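Long-range contacts in putative secreted endoglycosylceramidase (Rhodococcus hoagii, PDB 6JYZ), which probably hydrolyses the O-glycosidic bond that joins galactose-based sugar head groups to ceramide, as a secreted endogalactosylceramidase of glycoside hydrolase family 5: residues H258-S269 / L286-Y294; P380-D388 / G396-L405. All coordinates share one frame; numbering follows the deposited sequence.

Interaction 1. Residues H258-S269 / L286-Y294; sequences HLVIFEPSALWS and LVVFSPHLY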
loop_
_atom_site.group_PDB
_atom_site.type_symbol
_atom_site.label_atom_id
_atom_site.label_comp_id
_atom_site.label_asym_id
_atom_site.label_seq_id
_atom_site.Cartn_x
_atom_site.Cartn_y
_atom_site.Cartn_z
ATOM N N HIS A 258 -11.889 -3.282 12.229
ATOM C CA HIS A 258 -11.132 -2.416 11.343
ATOM C C HIS A 258 -11.438 -2.690 9.875
ATOM O O HIS A 258 -12.103 -3.675 9.534
ATOM C CB HIS A 258 -9.633 -2.557 11.646
ATOM C CG HIS A 258 -9.246 -2.119 13.033
ATOM N ND1 HIS A 258 -9.746 -2.727 14.235
ATOM C CD2 HIS A 258 -8.408 -1.120 13.389
ATOM C CE1 HIS A 258 -9.136 -2.081 15.277
ATOM N NE2 HIS A 258 -8.308 -1.153 14.754
ATOM N N LEU A 259 -10.938 -1.823 8.992
ATOM C CA LEU A 259 -11.196 -2.037 7.544
ATOM C C LEU A 259 -10.407 -3.218 7.010
ATOM O O LEU A 259 -9.319 -3.527 7.504
ATOM C CB LEU A 259 -10.765 -0.781 6.772
ATOM C CG LEU A 259 -11.537 0.483 7.029
ATOM C CD1 LEU A 259 -11.220 1.649 6.118
ATOM C CD2 LEU A 259 -12.805 0.469 7.798
ATOM N N VAL A 260 -11.003 -3.835 6.002
ATOM C CA VAL A 260 -10.345 -4.962 5.323
ATOM C C VAL A 260 -10.018 -4.480 3.928
ATOM O O VAL A 260 -10.949 -4.233 3.146
ATOM C CB VAL A 260 -11.237 -6.184 5.333
ATOM C CG1 VAL A 260 -10.620 -7.180 4.340
ATOM C CG2 VAL A 260 -11.221 -6.770 6.760
ATOM N N ILE A 261 -8.734 -4.378 3.614
ATOM C CA ILE A 261 -8.296 -3.889 2.317
ATOM C C ILE A 261 -7.928 -5.143 1.526
ATOM O O ILE A 261 -7.113 -5.967 1.959
ATOM C CB ILE A 261 -7.095 -2.969 2.550
ATOM C CG1 ILE A 261 -7.622 -1.692 3.240
ATOM C CG2 ILE A 261 -6.390 -2.623 1.254
ATOM C CD1 ILE A 261 -6.504 -0.843 3.879
ATOM N N PHE A 262 -8.585 -5.322 0.377
ATOM C CA PHE A 262 -8.384 -6.547 -0.402
ATOM C C PHE A 262 -8.060 -6.162 -1.835
ATOM O O PHE A 262 -8.484 -5.119 -2.345
ATOM C CB PHE A 262 -9.602 -7.469 -0.345
ATOM C CG PHE A 262 -10.768 -6.966 -1.143
ATOM C CD1 PHE A 262 -11.672 -6.030 -0.646
ATOM C CD2 PHE A 262 -11.000 -7.440 -2.449
ATOM C CE1 PHE A 262 -12.698 -5.553 -1.450
ATOM C CE2 PHE A 262 -12.030 -6.964 -3.219
ATOM C CZ PHE A 262 -12.897 -6.012 -2.725
ATOM N N GLU A 263 -7.292 -7.071 -2.477
ATOM C CA GLU A 263 -6.704 -6.754 -3.777
ATOM C C GLU A 263 -7.207 -7.709 -4.845
ATOM O O GLU A 263 -7.447 -8.903 -4.570
ATOM C CB GLU A 263 -5.181 -6.836 -3.701
ATOM C CG GLU A 263 -4.625 -5.773 -2.723
ATOM C CD GLU A 263 -3.138 -5.842 -2.683
ATOM O OE1 GLU A 263 -2.477 -6.054 -3.697
ATOM O OE2 GLU A 263 -2.554 -5.687 -1.538
ATOM N N PRO A 264 -7.214 -7.328 -6.115
ATOM C CA PRO A 264 -7.283 -8.327 -7.194
ATOM C C PRO A 264 -5.914 -9.001 -7.258
ATOM O O PRO A 264 -4.960 -8.658 -6.548
ATOM C CB PRO A 264 -7.481 -7.389 -8.416
ATOM C CG PRO A 264 -6.626 -6.185 -8.096
ATOM C CD PRO A 264 -6.853 -5.973 -6.591
ATOM N N SER A 265 -5.786 -9.986 -8.140
ATOM C CA SER A 265 -4.509 -10.636 -8.346
ATOM C C SER A 265 -3.478 -9.625 -8.848
ATOM O O SER A 265 -3.796 -8.518 -9.339
ATOM C CB SER A 265 -4.546 -11.827 -9.298
ATOM O OG SER A 265 -4.261 -11.419 -10.659
ATOM N N ALA A 266 -2.212 -10.032 -8.760
ATOM C CA ALA A 266 -1.090 -9.264 -9.286
ATOM C C ALA A 266 -1.271 -8.894 -10.757
ATOM O O ALA A 266 -0.601 -7.964 -11.202
ATOM C CB ALA A 266 0.172 -10.115 -9.138
ATOM N N LEU A 267 -2.079 -9.642 -11.515
ATOM C CA LEU A 267 -2.273 -9.261 -12.910
ATOM C C LEU A 267 -2.791 -7.852 -13.047
ATOM O O LEU A 267 -2.493 -7.184 -14.061
ATOM C CB LEU A 267 -3.231 -10.238 -13.609
ATOM C CG LEU A 267 -2.682 -11.659 -13.664
ATOM C CD1 LEU A 267 -3.773 -12.591 -14.223
ATOM C CD2 LEU A 267 -1.416 -11.803 -14.478
ATOM N N TRP A 268 -3.579 -7.323 -12.119
ATOM C CA TRP A 268 -4.055 -5.931 -12.256
ATOM C C TRP A 268 -2.884 -4.992 -12.350
ATOM O O TRP A 268 -2.948 -3.979 -13.084
ATOM C CB TRP A 268 -4.935 -5.575 -11.042
ATOM C CG TRP A 268 -5.722 -4.301 -11.253
ATOM C CD1 TRP A 268 -5.230 -3.015 -11.375
ATOM C CD2 TRP A 268 -7.140 -4.209 -11.392
ATOM N NE1 TRP A 268 -6.284 -2.138 -11.593
ATOM C CE2 TRP A 268 -7.449 -2.840 -11.619
ATOM C CE3 TRP A 268 -8.186 -5.119 -11.315
ATOM C CZ2 TRP A 268 -8.771 -2.399 -11.775
ATOM C CZ3 TRP A 268 -9.499 -4.686 -11.480
ATOM C CH2 TRP A 268 -9.778 -3.334 -11.726
ATOM N N SER A 269 -1.793 -5.267 -11.646
ATOM C CA SER A 269 -0.622 -4.398 -11.674
ATOM C C SER A 269 0.120 -4.404 -12.985
ATOM O O SER A 269 1.043 -3.550 -13.127
ATOM C CB SER A 269 0.356 -4.784 -10.573
ATOM O OG SER A 269 -0.298 -4.630 -9.335
ATOM N N LEU A 286 -17.044 -3.416 5.788
ATOM C CA LEU A 286 -15.847 -2.598 5.903
ATOM C C LEU A 286 -14.755 -2.997 4.920
ATOM O O LEU A 286 -13.596 -2.602 5.120
ATOM C CB LEU A 286 -15.308 -2.624 7.350
ATOM C CG LEU A 286 -16.340 -2.236 8.397
ATOM C CD1 LEU A 286 -15.711 -2.281 9.805
ATOM C CD2 LEU A 286 -16.905 -0.862 8.138
ATOM N N VAL A 287 -15.134 -3.694 3.842
ATOM C CA VAL A 287 -14.085 -3.975 2.846
ATOM C C VAL A 287 -13.815 -2.759 1.971
ATOM O O VAL A 287 -14.672 -1.898 1.736
ATOM C CB VAL A 287 -14.488 -5.183 1.955
ATOM C CG1 VAL A 287 -14.598 -6.458 2.792
ATOM C CG2 VAL A 287 -15.732 -4.927 1.093
ATOM N N VAL A 288 -12.580 -2.701 1.468
ATOM C CA VAL A 288 -12.057 -1.616 0.626
ATOM C C VAL A 288 -11.299 -2.265 -0.521
ATOM O O VAL A 288 -10.390 -3.076 -0.265
ATOM C CB VAL A 288 -11.135 -0.714 1.470
ATOM C CG1 VAL A 288 -10.414 0.280 0.553
ATOM C CG2 VAL A 288 -11.908 -0.014 2.603
ATOM N N PHE A 289 -11.675 -1.941 -1.760
ATOM C CA PHE A 289 -11.010 -2.522 -2.923
ATOM C C PHE A 289 -9.732 -1.754 -3.255
ATOM O O PHE A 289 -9.730 -0.510 -3.317
ATOM C CB PHE A 289 -11.994 -2.451 -4.098
ATOM C CG PHE A 289 -11.462 -3.087 -5.366
ATOM C CD1 PHE A 289 -10.918 -4.369 -5.348
ATOM C CD2 PHE A 289 -11.443 -2.388 -6.571
ATOM C CE1 PHE A 289 -10.403 -4.951 -6.527
ATOM C CE2 PHE A 289 -10.924 -3.000 -7.733
ATOM C CZ PHE A 289 -10.407 -4.242 -7.690
ATOM N N SER A 290 -8.612 -2.467 -3.394
ATOM C CA SER A 290 -7.299 -1.845 -3.470
ATOM C C SER A 290 -6.464 -2.426 -4.617
ATOM O O SER A 290 -5.417 -3.035 -4.383
ATOM C CB SER A 290 -6.621 -2.012 -2.128
ATOM O OG SER A 290 -5.463 -1.214 -2.045
ATOM N N PRO A 291 -6.855 -2.215 -5.877
ATOM C CA PRO A 291 -5.976 -2.492 -7.020
ATOM C C PRO A 291 -4.831 -1.494 -7.022
ATOM O O PRO A 291 -4.914 -0.407 -6.423
ATOM C CB PRO A 291 -6.905 -2.245 -8.222
ATOM C CG PRO A 291 -7.796 -1.108 -7.737
ATOM C CD PRO A 291 -8.067 -1.470 -6.271
ATOM N N HIS A 292 -3.731 -1.889 -7.628
ATOM C CA HIS A 292 -2.541 -1.067 -7.788
ATOM C C HIS A 292 -2.571 -0.458 -9.175
ATOM O O HIS A 292 -2.599 -1.166 -10.185
ATOM C CB HIS A 292 -1.242 -1.851 -7.544
ATOM C CG HIS A 292 -1.247 -2.422 -6.147
ATOM N ND1 HIS A 292 -0.290 -3.335 -5.730
ATOM C CD2 HIS A 292 -2.065 -2.166 -5.079
ATOM C CE1 HIS A 292 -0.532 -3.614 -4.431
ATOM N NE2 HIS A 292 -1.606 -2.940 -4.003
ATOM N N LEU A 293 -2.646 0.874 -9.193
ATOM C CA LEU A 293 -2.970 1.600 -10.462
ATOM C C LEU A 293 -1.714 1.992 -11.202
ATOM O O LEU A 293 -1.217 3.125 -11.096
ATOM C CB LEU A 293 -3.832 2.822 -10.144
ATOM C CG LEU A 293 -5.132 2.525 -9.413
ATOM C CD1 LEU A 293 -5.996 3.803 -9.264
ATOM C CD2 LEU A 293 -5.981 1.501 -10.161
ATOM N N TYR A 294 -1.162 1.033 -11.945
ATOM C CA TYR A 294 0.117 1.171 -12.625
ATOM C C TYR A 294 -0.021 1.453 -14.133
ATOM O O TYR A 294 1.005 1.439 -14.832
ATOM C CB TYR A 294 1.000 -0.071 -12.377
ATOM C CG TYR A 294 1.675 -0.057 -11.014
ATOM C CD1 TYR A 294 2.544 0.955 -10.611
ATOM C CD2 TYR A 294 1.474 -1.066 -10.088
ATOM C CE1 TYR A 294 3.239 0.926 -9.410
ATOM C CE2 TYR A 294 2.154 -1.140 -8.875
ATOM C CZ TYR A 294 3.030 -0.133 -8.542
ATOM O OH TYR A 294 3.781 -0.124 -7.392
HETATM O O HOH W 1 -3.723 -4.683 -5.794
HETATM O O HOH W 2 -2.010 -1.323 -13.518
HETATM O O HOH W 3 -3.060 -4.583 -8.403
#
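F289 shows how one ring can tie two strands to the loops that leave them. Its CB lies 3.9 Å from CZ of F262. CG stands anti to the backbone N (chi1 -177°), which sends the ring past that of F262, F289 CD1 coming within 3.5 Å of F262 CE2 with the planes turned by 43°. Farther out, F289 CE1 meets P264 CD at 3.7 Å, and at the tip the ring turns its edge to the face of W268, F289 CZ lying 3.9 Å from W268 CZ3. P291 CB covers the five-membered ring of that indole, 3.4 Å from its centroid. Alongside, the backbones pair in parallel: V260 N and F262 N donate to L286 O and V288 O, and V260 O and F262 O accept from V288 N and S290 N. At the carboxyl ends the contact turns polar. S269 OG and H292 ND1 both bond E222; E263 OE1 accepts from E222 N and from a water that also donates to S290 O, and E263 OE2 forms a salt bridge with R83. Parallel neighbours with polar groups gathered beyond their carboxyl ends characterise the (beta/alpha)8 barrel of family 5, whose active site lies at that end.

Interaction 2. Residues P380-D388 / G396-L405; sequences PQGNLNRID and GLVEGFAEQL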
loop_
_atom_site.group_PDB
_atom_site.type_symbol
_atom_site.label_atom_id
_atom_site.label_comp_id
_atom_site.label_asym_id
_atom_site.label_seq_id
_atom_site.Cartn_x
_atom_site.Cartn_y
_atom_site.Cartn_z
ATOM N N PRO A 380 22.269 5.052 -7.337
ATOM C CA PRO A 380 21.269 5.566 -6.392
ATOM C C PRO A 380 19.888 4.895 -6.552
ATOM O O PRO A 380 19.465 4.448 -7.618
ATOM C CB PRO A 380 21.186 7.067 -6.709
ATOM C CG PRO A 380 22.438 7.344 -7.536
ATOM C CD PRO A 380 22.743 6.078 -8.299
ATOM N N GLN A 381 19.249 4.767 -5.388
ATOM C CA GLN A 381 17.935 4.113 -5.431
ATOM C C GLN A 381 16.899 5.018 -4.825
ATOM O O GLN A 381 17.175 5.790 -3.923
ATOM C CB GLN A 381 17.935 2.949 -4.447
ATOM C CG GLN A 381 19.020 1.905 -4.666
ATOM C CD GLN A 381 18.794 1.244 -5.979
ATOM O OE1 GLN A 381 17.673 0.892 -6.386
ATOM N NE2 GLN A 381 19.877 1.062 -6.711
ATOM N N GLY A 382 15.669 4.829 -5.322
ATOM C CA GLY A 382 14.514 5.504 -4.720
ATOM C C GLY A 382 13.901 6.483 -5.713
ATOM O O GLY A 382 14.573 7.150 -6.500
ATOM N N ASN A 383 12.552 6.567 -5.684
ATOM C CA ASN A 383 11.826 7.559 -6.476
ATOM C C ASN A 383 11.209 8.652 -5.619
ATOM O O ASN A 383 10.493 9.489 -6.171
ATOM C CB ASN A 383 10.739 6.914 -7.381
ATOM C CG ASN A 383 9.709 6.159 -6.532
ATOM O OD1 ASN A 383 9.787 6.103 -5.294
ATOM N ND2 ASN A 383 8.741 5.612 -7.235
ATOM N N LEU A 384 11.552 8.704 -4.334
ATOM C CA LEU A 384 11.026 9.736 -3.460
ATOM C C LEU A 384 12.178 10.162 -2.587
ATOM O O LEU A 384 12.613 11.317 -2.713
ATOM C CB LEU A 384 9.786 9.248 -2.689
ATOM C CG LEU A 384 9.222 10.267 -1.698
ATOM C CD1 LEU A 384 8.983 11.658 -2.321
ATOM C CD2 LEU A 384 7.926 9.764 -1.055
ATOM N N ASN A 385 12.612 9.370 -1.631
ATOM C CA ASN A 385 13.886 9.622 -0.945
ATOM C C ASN A 385 14.984 8.943 -1.718
ATOM O O ASN A 385 14.892 7.761 -2.010
ATOM C CB ASN A 385 13.819 9.061 0.458
ATOM C CG ASN A 385 12.817 9.859 1.248
ATOM O OD1 ASN A 385 13.088 11.017 1.650
ATOM N ND2 ASN A 385 11.606 9.335 1.457
ATOM N N ARG A 386 16.008 9.710 -2.072
ATOM C CA ARG A 386 17.136 9.218 -2.806
ATOM C C ARG A 386 18.198 8.735 -1.825
ATOM O O ARG A 386 18.499 9.395 -0.808
ATOM C CB ARG A 386 17.735 10.462 -3.465
ATOM C CG ARG A 386 18.962 10.108 -4.308
ATOM C CD ARG A 386 19.636 11.349 -4.918
ATOM N NE ARG A 386 18.699 11.979 -5.867
ATOM C CZ ARG A 386 17.995 13.109 -5.663
ATOM N NH1 ARG A 386 18.112 13.792 -4.539
ATOM N NH2 ARG A 386 17.243 13.577 -6.634
ATOM N N ILE A 387 18.605 7.467 -2.046
ATOM C CA ILE A 387 19.642 6.828 -1.226
ATOM C C ILE A 387 20.812 6.608 -2.155
ATOM O O ILE A 387 20.720 6.043 -3.244
ATOM C CB ILE A 387 19.119 5.522 -0.574
ATOM C CG1 ILE A 387 18.162 5.892 0.557
ATOM C CG2 ILE A 387 20.245 4.567 -0.119
ATOM C CD1 ILE A 387 17.395 4.683 1.295
ATOM N N ASP A 388 21.983 7.072 -1.684
ATOM C CA ASP A 388 23.215 6.824 -2.410
ATOM C C ASP A 388 23.707 5.386 -2.141
ATOM O O ASP A 388 23.629 4.918 -0.987
ATOM C CB ASP A 388 24.251 7.896 -1.988
ATOM C CG ASP A 388 25.459 7.874 -2.922
ATOM O OD1 ASP A 388 25.253 7.782 -4.171
ATOM O OD2 ASP A 388 26.587 7.862 -2.385
ATOM N N GLY A 396 18.580 13.768 0.005
ATOM C CA GLY A 396 17.490 14.568 -0.528
ATOM C C GLY A 396 16.358 13.762 -1.163
ATOM O O GLY A 396 16.287 12.518 -1.113
ATOM N N LEU A 397 15.431 14.518 -1.718
ATOM C CA LEU A 397 14.202 14.033 -2.311
ATOM C C LEU A 397 14.324 14.113 -3.817
ATOM O O LEU A 397 15.028 14.957 -4.401
ATOM C CB LEU A 397 13.033 14.947 -1.930
ATOM C CG LEU A 397 12.575 14.854 -0.469
ATOM C CD1 LEU A 397 11.671 16.045 -0.105
ATOM C CD2 LEU A 397 11.781 13.587 -0.188
ATOM N N VAL A 398 13.527 13.289 -4.514
ATOM C CA VAL A 398 13.379 13.362 -5.946
ATOM C C VAL A 398 12.295 14.413 -6.155
ATOM O O VAL A 398 11.079 14.149 -6.066
ATOM C CB VAL A 398 12.961 11.987 -6.513
ATOM C CG1 VAL A 398 12.678 12.071 -8.005
ATOM C CG2 VAL A 398 14.042 10.921 -6.241
ATOM N N GLU A 399 12.727 15.660 -6.363
ATOM C CA GLU A 399 11.829 16.791 -6.135
ATOM C C GLU A 399 10.675 16.842 -7.135
ATOM O O GLU A 399 9.576 17.246 -6.723
ATOM C CB GLU A 399 12.654 18.097 -6.232
ATOM C CG GLU A 399 13.604 18.276 -5.060
ATOM C CD GLU A 399 12.996 18.556 -3.687
ATOM O OE1 GLU A 399 11.708 18.739 -3.572
ATOM O OE2 GLU A 399 13.809 18.581 -2.683
ATOM N N GLY A 400 10.888 16.459 -8.399
ATOM C CA GLY A 400 9.829 16.488 -9.378
ATOM C C GLY A 400 8.626 15.600 -9.002
ATOM O O GLY A 400 7.502 15.903 -9.363
ATOM N N PHE A 401 8.918 14.467 -8.297
ATOM C CA PHE A 401 7.831 13.612 -7.836
ATOM C C PHE A 401 7.329 14.142 -6.492
ATOM O O PHE A 401 6.130 14.170 -6.282
ATOM C CB PHE A 401 8.325 12.167 -7.749
ATOM C CG PHE A 401 8.604 11.519 -9.080
ATOM C CD1 PHE A 401 7.993 11.924 -10.265
ATOM C CD2 PHE A 401 9.489 10.463 -9.112
ATOM C CE1 PHE A 401 8.233 11.239 -11.458
ATOM C CE2 PHE A 401 9.703 9.753 -10.306
ATOM C CZ PHE A 401 9.089 10.178 -11.480
ATOM N N ALA A 402 8.247 14.472 -5.556
ATOM C CA ALA A 402 7.864 14.922 -4.228
ATOM C C ALA A 402 6.901 16.104 -4.290
ATOM O O ALA A 402 5.975 16.146 -3.467
ATOM C CB ALA A 402 9.035 15.241 -3.328
ATOM N N GLU A 403 7.110 17.033 -5.242
ATOM C CA GLU A 403 6.225 18.182 -5.223
ATOM C C GLU A 403 4.817 17.779 -5.593
ATOM O O GLU A 403 3.859 18.415 -5.149
ATOM C CB GLU A 403 6.810 19.297 -6.084
ATOM C CG GLU A 403 6.890 19.070 -7.547
ATOM C CD GLU A 403 7.458 20.280 -8.309
ATOM O OE1 GLU A 403 7.882 21.265 -7.654
ATOM O OE2 GLU A 403 7.429 20.251 -9.533
ATOM N N GLN A 404 4.606 16.763 -6.445
ATOM C CA GLN A 404 3.261 16.304 -6.706
ATOM C C GLN A 404 2.654 15.588 -5.501
ATOM O O GLN A 404 1.474 15.765 -5.168
ATOM C CB GLN A 404 3.260 15.362 -7.921
ATOM C CG GLN A 404 3.651 16.039 -9.224
ATOM C CD GLN A 404 2.696 17.150 -9.562
ATOM O OE1 GLN A 404 1.477 17.042 -9.404
ATOM N NE2 GLN A 404 3.291 18.202 -10.105
ATOM N N LEU A 405 3.465 14.777 -4.824
ATOM C CA LEU A 405 2.954 14.008 -3.711
ATOM C C LEU A 405 2.571 14.865 -2.519
ATOM O O LEU A 405 1.743 14.510 -1.712
ATOM C CB LEU A 405 3.971 12.956 -3.269
ATOM C CG LEU A 405 4.374 11.941 -4.352
ATOM C CD1 LEU A 405 5.343 10.934 -3.743
ATOM C CD2 LEU A 405 3.171 11.251 -4.974
HETATM O O HOH W 4 15.868 11.747 1.569
HETATM O O HOH W 5 15.503 16.367 -7.043
HETATM O O HOH W 6 17.316 16.508 -4.510
#
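G396 O is gripped twice: R386 N donates to it over 3.0 Å in a nearly straight bond (169°), and a water donates to it and to N385 OD1, while N385 ND2 donates to W362 O. One residue on, L397 O accepts a hydrogen bond from a second water at 2.8 Å, and that water accepts from R386 NH1; the direct bond from NH1 to L397 O is weak. R386 starts out extended and bends at chi3 (-64°), which brings the guanidinium back along the partner strand, one face over V398 CG2, with NH1 also bonded to Q395 O. These strands form an antiparallel beta hairpin in which N385 and L397 are a non-hydrogen-bonded pair, and the second strand runs almost at once into helix 399-405. V398 sits at the N-cap, and its N donates to L384 O at 2.8 Å, fastening the start of the helix to the residue just before strand 385-387. The side chain of L384, with CG anti to the backbone N (chi1 177°), reaches the helix along one side, L384 CD1 lying 3.7 Å from A402 CB and L384 CD2 meeting L405 CD1, nearly a turn further on, tip to tip at 3.9 Å, with W359 of strand 356-359 touching both leucines. N383 O is buried without a hydrogen-bonding partner, lying in the plane of the F401 ring at its edge, 3.3 Å from F401 CD2. The amide of N383 is well held, its ND2 donating to W360 O and W332 O and its OD1 accepting from W359 NE1 and S361 N.

The two contacts come in series along the chain: interaction 1 closes at Y294 before interaction 2 opens at P380. Their centres are 25 Å apart and their nearest atoms about 8 Å, so they do not touch. Interaction 1 pairs strands 259-262 and 287-289 within the barrel; interaction 2 is a separate two-stranded hairpin with helix 399-405, following barrel strand 356-359. The end of that strand relates them: Y294 packs on W360, while the F401 ring meets that of W359 edge-to-face. The disulfide C366-C389 further ties the region after the strand to the hairpin. One contact thus builds the barrel wall, the other anchors an added element against it, ahead of the C-terminal strands.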